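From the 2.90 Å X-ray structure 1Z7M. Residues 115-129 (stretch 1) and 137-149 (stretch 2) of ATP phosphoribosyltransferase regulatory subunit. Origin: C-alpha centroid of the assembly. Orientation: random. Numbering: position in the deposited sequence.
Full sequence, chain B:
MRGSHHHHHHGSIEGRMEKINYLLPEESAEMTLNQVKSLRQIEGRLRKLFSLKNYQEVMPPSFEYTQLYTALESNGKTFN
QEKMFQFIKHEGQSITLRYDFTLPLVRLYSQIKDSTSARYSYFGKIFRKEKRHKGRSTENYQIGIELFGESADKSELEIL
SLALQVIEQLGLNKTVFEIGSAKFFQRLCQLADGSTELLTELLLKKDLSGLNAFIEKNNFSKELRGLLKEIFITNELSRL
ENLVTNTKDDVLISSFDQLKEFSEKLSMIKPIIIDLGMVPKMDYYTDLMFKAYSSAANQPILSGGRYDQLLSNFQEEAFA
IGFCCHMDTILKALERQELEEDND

Stretch 1 115-129: STSARYSYFGKIFRK
Stretch 2 137-149: STENYQIGIELFG

Strands 118-127 and 139-148 pair as an antiparallel two-stranded ladder, their N-to-C directions 146° apart, in unbroken register from Ala118 opposite Phe148 to Phe127 opposite Glu139. Backbone angles stay extended, with Gly124 nearly flat at -178/-168. Every second pair, from Ala118-Phe148 to Ile126-Asn140, is hydrogen-bonded; at Tyr120-Glu146, Tyr120 N lies 3.1 Å from Glu146 O and Glu146 N 3.0 Å from Tyr120 O. Beyond them, Arg128 N donates to Thr138 O at 3.2 Å.

Gly144 provides a hollow on the face that carries Tyr122. Tyr122 (chi1 p, 56°; chi2 84°) folds its ring across Gly144, whose CA sits 3.8 Å from the centroid of the Tyr122 ring; a CB there would fall 2.2 Å from Tyr122 OH. On the other face, Tyr141 (chi1 t, chi2 95°) lays its ring over the CA of Gly124, where a CB would point the opposite way, with Gly124 CA 4.2 Å from the centroid of the Tyr141 ring. Lys125 (p, t, p, t) passes that ring's edge, then Lys125 NZ forms a salt bridge with Glu139 OE2 at 2.9 Å. Further along, Ile143 CG2 fits over the Phe123 ring, 3.5 Å from Phe123 CE2, both residues chi1 m. Back on the Tyr122 face, Ile126 (p, t) brings CD1 within 3.3 Å of Gln142 NE2, while Tyr120 CD1 meets the Phe148 ring edge, 3.8 Å from Phe148 CE1.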

# COMPACT_ATOMS: atom_id res chain seq x y z
N SER B 115 -4.38 38.09 -9.82
CA SER B 115 -4.35 38.48 -8.41
C SER B 115 -5.59 39.27 -7.99
O SER B 115 -5.58 40.50 -7.90
CB SER B 115 -3.09 39.29 -8.09
OG SER B 115 -1.97 38.42 -8.04
N THR B 116 -6.65 38.52 -7.73
CA THR B 116 -7.92 39.09 -7.32
C THR B 116 -8.43 38.36 -6.07
O THR B 116 -7.84 37.38 -5.62
CB THR B 116 -8.98 38.95 -8.44
OG1 THR B 116 -10.27 39.31 -7.92
CG2 THR B 116 -9.02 37.51 -8.97
N SER B 117 -9.52 38.87 -5.54
CA SER B 117 -10.16 38.31 -4.36
C SER B 117 -10.71 36.93 -4.72
O SER B 117 -11.08 36.69 -5.87
CB SER B 117 -11.29 39.25 -3.93
OG SER B 117 -11.62 39.12 -2.57
N ALA B 118 -10.76 36.04 -3.73
CA ALA B 118 -11.28 34.69 -3.92
C ALA B 118 -11.98 34.19 -2.65
O ALA B 118 -11.40 34.22 -1.56
CB ALA B 118 -10.15 33.75 -4.28
N ARG B 119 -13.23 33.76 -2.80
CA ARG B 119 -13.98 33.23 -1.67
C ARG B 119 -14.33 31.78 -1.96
O ARG B 119 -15.03 31.48 -2.92
CB ARG B 119 -15.26 34.04 -1.40
CG ARG B 119 -15.06 35.41 -0.77
CD ARG B 119 -14.91 36.48 -1.84
NE ARG B 119 -14.43 37.76 -1.32
CZ ARG B 119 -15.07 38.51 -0.44
NH1 ARG B 119 -16.25 38.12 0.05
NH2 ARG B 119 -14.53 39.66 -0.04
N TYR B 120 -13.84 30.88 -1.11
CA TYR B 120 -14.06 29.45 -1.26
C TYR B 120 -14.85 28.83 -0.12
O TYR B 120 -14.80 29.30 1.02
CB TYR B 120 -12.71 28.75 -1.35
CG TYR B 120 -11.92 29.07 -2.59
CD1 TYR B 120 -10.53 28.93 -2.62
CD2 TYR B 120 -12.56 29.44 -3.76
CE1 TYR B 120 -9.80 29.17 -3.79
CE2 TYR B 120 -11.85 29.67 -4.94
CZ TYR B 120 -10.47 29.54 -4.95
OH TYR B 120 -9.78 29.79 -6.11
N SER B 121 -15.57 27.76 -0.41
CA SER B 121 -16.30 27.06 0.62
C SER B 121 -16.15 25.56 0.37
O SER B 121 -15.86 25.14 -0.75
CB SER B 121 -17.77 27.47 0.65
OG SER B 121 -18.41 27.25 -0.59
N TYR B 122 -16.33 24.75 1.41
CA TYR B 122 -16.23 23.31 1.28
C TYR B 122 -17.16 22.58 2.25
O TYR B 122 -17.33 22.99 3.40
CB TYR B 122 -14.78 22.88 1.52
CG TYR B 122 -14.20 23.31 2.85
CD1 TYR B 122 -14.42 22.57 4.01
CD2 TYR B 122 -13.40 24.45 2.94
CE1 TYR B 122 -13.86 22.96 5.23
CE2 TYR B 122 -12.84 24.84 4.14
CZ TYR B 122 -13.07 24.09 5.28
OH TYR B 122 -12.50 24.49 6.47
N PHE B 123 -17.75 21.50 1.74
CA PHE B 123 -18.66 20.66 2.51
C PHE B 123 -18.24 19.22 2.29
O PHE B 123 -18.55 18.63 1.26
CB PHE B 123 -20.10 20.83 2.03
CG PHE B 123 -20.60 22.24 2.05
CD1 PHE B 123 -20.08 23.19 1.16
CD2 PHE B 123 -21.57 22.63 2.96
CE1 PHE B 123 -20.53 24.50 1.18
CE2 PHE B 123 -22.02 23.94 2.99
CZ PHE B 123 -21.50 24.87 2.09
N GLY B 124 -17.53 18.66 3.25
CA GLY B 124 -17.08 17.29 3.09
C GLY B 124 -16.34 16.82 4.31
O GLY B 124 -16.36 17.48 5.35
N LYS B 125 -15.66 15.68 4.20
CA LYS B 125 -14.95 15.17 5.35
C LYS B 125 -13.48 14.87 5.15
O LYS B 125 -13.03 14.59 4.04
CB LYS B 125 -15.67 13.93 5.87
CG LYS B 125 -15.89 12.89 4.84
CD LYS B 125 -16.48 11.62 5.43
CE LYS B 125 -17.91 11.81 5.90
NZ LYS B 125 -18.52 10.49 6.25
N ILE B 126 -12.74 14.97 6.26
CA ILE B 126 -11.31 14.69 6.32
C ILE B 126 -11.20 13.39 7.10
O ILE B 126 -12.12 13.04 7.83
CB ILE B 126 -10.53 15.78 7.08
CG1 ILE B 126 -11.11 15.97 8.48
CG2 ILE B 126 -10.56 17.07 6.32
CD1 ILE B 126 -10.22 16.80 9.36
N PHE B 127 -10.08 12.69 6.95
CA PHE B 127 -9.89 11.42 7.62
C PHE B 127 -8.62 11.37 8.45
O PHE B 127 -7.52 11.41 7.90
CB PHE B 127 -9.84 10.30 6.59
CG PHE B 127 -10.95 10.36 5.58
CD1 PHE B 127 -10.83 11.14 4.44
CD2 PHE B 127 -12.15 9.67 5.79
CE1 PHE B 127 -11.88 11.24 3.53
CE2 PHE B 127 -13.20 9.76 4.89
CZ PHE B 127 -13.06 10.55 3.76
N ARG B 128 -8.79 11.28 9.77
CA ARG B 128 -7.66 11.21 10.70
C ARG B 128 -7.85 9.93 11.49
O ARG B 128 -8.97 9.46 11.64
CB ARG B 128 -7.67 12.41 11.66
CG ARG B 128 -7.71 13.79 10.98
CD ARG B 128 -8.24 14.90 11.92
NE ARG B 128 -7.22 15.84 12.37
CZ ARG B 128 -6.55 16.70 11.59
NH1 ARG B 128 -6.79 16.77 10.28
NH2 ARG B 128 -5.64 17.50 12.12
N LYS B 129 -6.76 9.35 12.00
CA LYS B 129 -6.86 8.12 12.79
C LYS B 129 -6.98 8.41 14.27
O LYS B 129 -6.35 9.33 14.78
CB LYS B 129 -5.63 7.25 12.60
CG LYS B 129 -5.56 6.55 11.29
CD LYS B 129 -4.30 5.78 11.22
CE LYS B 129 -4.24 4.98 9.96
NZ LYS B 129 -2.92 4.29 9.85
N SER B 137 -14.24 9.92 16.48
CA SER B 137 -14.57 9.71 15.08
C SER B 137 -13.31 9.81 14.25
O SER B 137 -12.44 10.64 14.51
CB SER B 137 -15.57 10.76 14.60
OG SER B 137 -16.71 10.80 15.45
N THR B 138 -13.18 8.94 13.25
CA THR B 138 -12.02 8.99 12.37
C THR B 138 -12.52 9.70 11.09
O THR B 138 -11.74 10.32 10.35
CB THR B 138 -11.47 7.55 12.08
OG1 THR B 138 -11.70 7.19 10.71
CG2 THR B 138 -12.14 6.53 13.02
N GLU B 139 -13.83 9.64 10.88
CA GLU B 139 -14.48 10.31 9.75
C GLU B 139 -15.06 11.63 10.29
O GLU B 139 -15.98 11.64 11.11
CB GLU B 139 -15.58 9.42 9.17
CG GLU B 139 -15.40 9.09 7.71
CD GLU B 139 -16.18 7.84 7.32
OE1 GLU B 139 -15.83 6.75 7.83
OE2 GLU B 139 -17.14 7.94 6.52
N ASN B 140 -14.49 12.74 9.83
CA ASN B 140 -14.85 14.06 10.29
C ASN B 140 -15.39 14.94 9.21
O ASN B 140 -14.66 15.32 8.29
CB ASN B 140 -13.63 14.74 10.87
CG ASN B 140 -13.02 13.95 11.99
OD1 ASN B 140 -11.81 13.80 12.06
ND2 ASN B 140 -13.86 13.44 12.88
N TYR B 141 -16.66 15.30 9.34
CA TYR B 141 -17.35 16.16 8.39
C TYR B 141 -17.17 17.61 8.81
O TYR B 141 -17.49 17.99 9.93
CB TYR B 141 -18.84 15.84 8.39
CG TYR B 141 -19.53 16.23 7.11
CD1 TYR B 141 -19.72 15.30 6.09
CD2 TYR B 141 -20.01 17.53 6.90
CE1 TYR B 141 -20.37 15.65 4.91
CE2 TYR B 141 -20.66 17.89 5.72
CZ TYR B 141 -20.83 16.94 4.73
OH TYR B 141 -21.45 17.27 3.56
N GLN B 142 -16.67 18.43 7.90
CA GLN B 142 -16.49 19.81 8.24
C GLN B 142 -17.13 20.66 7.16
O GLN B 142 -17.41 20.17 6.06
CB GLN B 142 -15.01 20.14 8.30
CG GLN B 142 -14.20 19.11 8.99
CD GLN B 142 -12.73 19.47 9.03
OE1 GLN B 142 -12.15 19.89 8.03
NE2 GLN B 142 -12.12 19.32 10.19
N ILE B 143 -17.39 21.92 7.52
CA ILE B 143 -17.94 22.93 6.60
C ILE B 143 -17.13 24.19 6.90
O ILE B 143 -17.03 24.60 8.05
CB ILE B 143 -19.44 23.23 6.83
CG1 ILE B 143 -20.28 21.97 6.70
CG2 ILE B 143 -19.91 24.19 5.78
CD1 ILE B 143 -21.76 22.19 6.85
N GLY B 144 -16.55 24.80 5.89
CA GLY B 144 -15.76 25.98 6.15
C GLY B 144 -15.58 26.84 4.93
O GLY B 144 -16.00 26.48 3.84
N ILE B 145 -14.94 28.00 5.13
CA ILE B 145 -14.69 28.95 4.04
C ILE B 145 -13.27 29.51 4.16
O ILE B 145 -12.68 29.50 5.23
CB ILE B 145 -15.68 30.14 4.09
CG1 ILE B 145 -15.62 30.79 5.47
CG2 ILE B 145 -17.08 29.66 3.75
CD1 ILE B 145 -16.40 32.06 5.55
N GLU B 146 -12.75 29.99 3.04
CA GLU B 146 -11.41 30.57 3.00
C GLU B 146 -11.47 31.89 2.24
O GLU B 146 -12.12 31.99 1.20
CB GLU B 146 -10.44 29.64 2.27
CG GLU B 146 -10.33 28.26 2.84
CD GLU B 146 -9.69 28.23 4.22
OE1 GLU B 146 -8.65 28.90 4.38
OE2 GLU B 146 -10.22 27.54 5.13
N LEU B 147 -10.80 32.91 2.76
CA LEU B 147 -10.79 34.19 2.10
C LEU B 147 -9.37 34.48 1.65
O LEU B 147 -8.45 34.52 2.47
CB LEU B 147 -11.28 35.27 3.07
CG LEU B 147 -12.31 36.23 2.48
CD1 LEU B 147 -12.65 37.28 3.50
CD2 LEU B 147 -11.76 36.86 1.21
N PHE B 148 -9.17 34.67 0.35
CA PHE B 148 -7.82 34.94 -0.19
C PHE B 148 -7.77 36.20 -1.04
O PHE B 148 -8.67 36.43 -1.85
CB PHE B 148 -7.35 33.78 -1.07
CG PHE B 148 -7.26 32.47 -0.37
CD1 PHE B 148 -7.77 31.32 -0.97
CD2 PHE B 148 -6.63 32.36 0.86
CE1 PHE B 148 -7.66 30.09 -0.36
CE2 PHE B 148 -6.51 31.12 1.49
CZ PHE B 148 -7.03 29.98 0.87
N GLY B 149 -6.72 36.99 -0.88
CA GLY B 149 -6.56 38.19 -1.68
C GLY B 149 -7.11 39.49 -1.14
O GLY B 149 -6.40 40.50 -1.12